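Local coordinates for protein Phikz039 (Pseudomonas phage phikz, PDB 3ZBQ) that is PhuZ, a bacteriophage protein of the tubulin/FtsZ-like family, and holds guanosine-5'-diphosphate in its pocket, at residues Gly95-Val100 with Ile191-Glu196. Sequence-based numbering, arbitrary orientation.
Sequences GDTNIV and ILFNQE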
loop_
_atom_site.group_PDB
_atom_site.type_symbol
_atom_site.label_atom_id
_atom_site.label_comp_id
_atom_site.label_asym_id
_atom_site.label_seq_id
_atom_site.Cartn_x
_atom_site.Cartn_y
_atom_site.Cartn_z
ATOM N N GLY A 95 10.604 3.512 11.916
ATOM C CA GLY A 95 11.774 2.660 12.034
ATOM C C GLY A 95 12.851 3.060 11.035
ATOM O O GLY A 95 12.645 3.980 10.232
ATOM N N ASP A 96 13.996 2.380 11.071
ATOM C CA ASP A 96 15.024 2.590 10.053
ATOM C C ASP A 96 14.454 2.322 8.657
ATOM O O ASP A 96 14.835 2.973 7.686
ATOM C CB ASP A 96 16.249 1.697 10.306
ATOM C CG ASP A 96 17.065 2.137 11.513
ATOM O OD1 ASP A 96 17.148 3.360 11.776
ATOM O OD2 ASP A 96 17.636 1.253 12.189
ATOM N N THR A 97 13.518 1.374 8.583
ATOM C CA THR A 97 12.721 1.132 7.386
ATOM C C THR A 97 11.264 1.071 7.817
ATOM O O THR A 97 10.974 0.820 8.987
ATOM C CB THR A 97 13.098 -0.189 6.697
ATOM O OG1 THR A 97 13.048 -1.260 7.653
ATOM C CG2 THR A 97 14.505 -0.096 6.106
ATOM N N ASN A 98 10.351 1.320 6.886
ATOM C CA ASN A 98 8.935 1.392 7.233
ATOM C C ASN A 98 8.087 0.765 6.151
ATOM O O ASN A 98 8.294 1.025 4.960
ATOM C CB ASN A 98 8.516 2.845 7.447
ATOM C CG ASN A 98 9.300 3.505 8.552
ATOM O OD1 ASN A 98 8.913 3.416 9.719
ATOM N ND2 ASN A 98 10.452 4.109 8.204
ATOM N N ILE A 99 7.132 -0.061 6.562
ATOM C CA ILE A 99 6.265 -0.730 5.616
ATOM C C ILE A 99 4.842 -0.361 5.998
ATOM O O ILE A 99 4.467 -0.478 7.152
ATOM C CB ILE A 99 6.442 -2.266 5.650
ATOM C CG1 ILE A 99 7.918 -2.635 5.447
ATOM C CG2 ILE A 99 5.582 -2.929 4.576
ATOM C CD1 ILE A 99 8.202 -4.125 5.461
ATOM N N VAL A 100 4.089 0.145 5.033
ATOM C CA VAL A 100 2.704 0.554 5.264
ATOM C C VAL A 100 1.773 -0.287 4.385
ATOM O O VAL A 100 1.965 -0.366 3.165
ATOM C CB VAL A 100 2.519 2.062 4.948
ATOM C CG1 VAL A 100 1.143 2.556 5.410
ATOM C CG2 VAL A 100 3.605 2.888 5.615
ATOM N N ILE A 191 13.136 -9.603 6.153
ATOM C CA ILE A 191 14.498 -10.149 6.006
ATOM C C ILE A 191 15.450 -9.127 5.370
ATOM O O ILE A 191 16.570 -8.893 5.875
ATOM C CB ILE A 191 14.497 -11.455 5.160
ATOM C CG1 ILE A 191 13.756 -12.581 5.891
ATOM C CG2 ILE A 191 15.923 -11.898 4.816
ATOM C CD1 ILE A 191 13.519 -13.813 5.038
ATOM N N LEU A 192 15.030 -8.527 4.255
ATOM C CA LEU A 192 15.867 -7.533 3.572
ATOM C C LEU A 192 16.326 -6.434 4.517
ATOM O O LEU A 192 17.486 -6.012 4.480
ATOM C CB LEU A 192 15.129 -6.899 2.384
ATOM C CG LEU A 192 15.926 -5.819 1.630
ATOM C CD1 LEU A 192 17.205 -6.416 1.023
ATOM C CD2 LEU A 192 15.077 -5.134 0.548
ATOM N N PHE A 193 15.422 -6.005 5.391
ATOM C CA PHE A 193 15.660 -4.853 6.259
ATOM C C PHE A 193 16.227 -5.214 7.639
ATOM O O PHE A 193 16.382 -4.335 8.491
ATOM C CB PHE A 193 14.338 -4.095 6.470
ATOM C CG PHE A 193 13.740 -3.504 5.215
ATOM C CD1 PHE A 193 14.535 -3.116 4.147
ATOM C CD2 PHE A 193 12.358 -3.312 5.125
ATOM C CE1 PHE A 193 13.973 -2.559 2.998
ATOM C CE2 PHE A 193 11.787 -2.745 3.978
ATOM C CZ PHE A 193 12.587 -2.368 2.919
ATOM N N ASN A 194 16.525 -6.486 7.881
ATOM C CA ASN A 194 16.826 -6.904 9.255
ATOM C C ASN A 194 18.239 -6.528 9.762
ATOM O O ASN A 194 18.581 -6.768 10.929
ATOM C CB ASN A 194 16.491 -8.388 9.487
ATOM C CG ASN A 194 17.505 -9.352 8.859
ATOM O OD1 ASN A 194 18.606 -8.966 8.457
ATOM N ND2 ASN A 194 17.133 -10.625 8.789
ATOM N N GLN A 195 19.034 -5.941 8.868
ATOM C CA GLN A 195 20.362 -5.410 9.198
ATOM C C GLN A 195 21.388 -6.481 9.595
ATOM O O GLN A 195 22.460 -6.154 10.133
ATOM C CB GLN A 195 20.253 -4.311 10.266
ATOM C CG GLN A 195 19.436 -3.097 9.821
ATOM C CD GLN A 195 19.292 -2.051 10.907
ATOM O OE1 GLN A 195 20.097 -1.996 11.844
ATOM N NE2 GLN A 195 18.259 -1.215 10.796
ATOM N N GLU A 196 21.085 -7.747 9.293
ATOM C CA GLU A 196 21.995 -8.856 9.620
ATOM C C GLU A 196 22.906 -9.304 8.478
ATOM O O GLU A 196 23.722 -10.206 8.657
ATOM C CB GLU A 196 21.203 -10.080 10.089
ATOM C CG GLU A 196 20.376 -9.870 11.346
ATOM C CD GLU A 196 19.418 -11.025 11.609
ATOM O OE1 GLU A 196 19.483 -12.048 10.883
ATOM O OE2 GLU A 196 18.592 -10.903 12.534
#
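Thr97 OG1, hydrogen-bonded to Thr7 OG1 and to Lys6 O, lies against the ring of Phe193, 3.3 Å from its CD2. With chi1 at 53°, OG1 sits between N and C of its own backbone and CG2 is turned anti to the carbonyl carbon, which places the methyl over the ring. This is a CH-pi contact, with Thr97 CG2 3.8 Å from the centroid of the Phe193 ring and somewhat off the ring centre. The hydroxyl of Thr97 is thus tied to the start of strand 7-12 and the residue before it, while its methyl and CB cover one face of the ring. Ile99, two residues further along the strand, meets the same ring at its edge, where its CD1 lies 4.1 Å from Phe193 CE2.

Beside the ring, Gln195 NE2 donates to Asp96 OD2 (2.9 Å). The acceptor lies nearly in the amide plane, whereas the donor approaches the anti side of the carboxylate, 23° out of its plane. Gln195 has positive phi as the chain leaves the helix, and its side chain, extended beyond CG, crosses that of Asp96 at about a right angle, with amide and carboxylate planes 35° apart. Asn194 OD1 accepts from Glu196 N, an Asx turn that spans Gln195.

The contact thus joins the start of strand 97-103, in the parallel part of the central sheet, to the C-terminal end of helix 175-192. Strand 7-12 runs alongside, its Thr7 touching Phe193 and Ile99, while Ile205 of helix 202-209 packs on Thr97, Leu192 and Phe193.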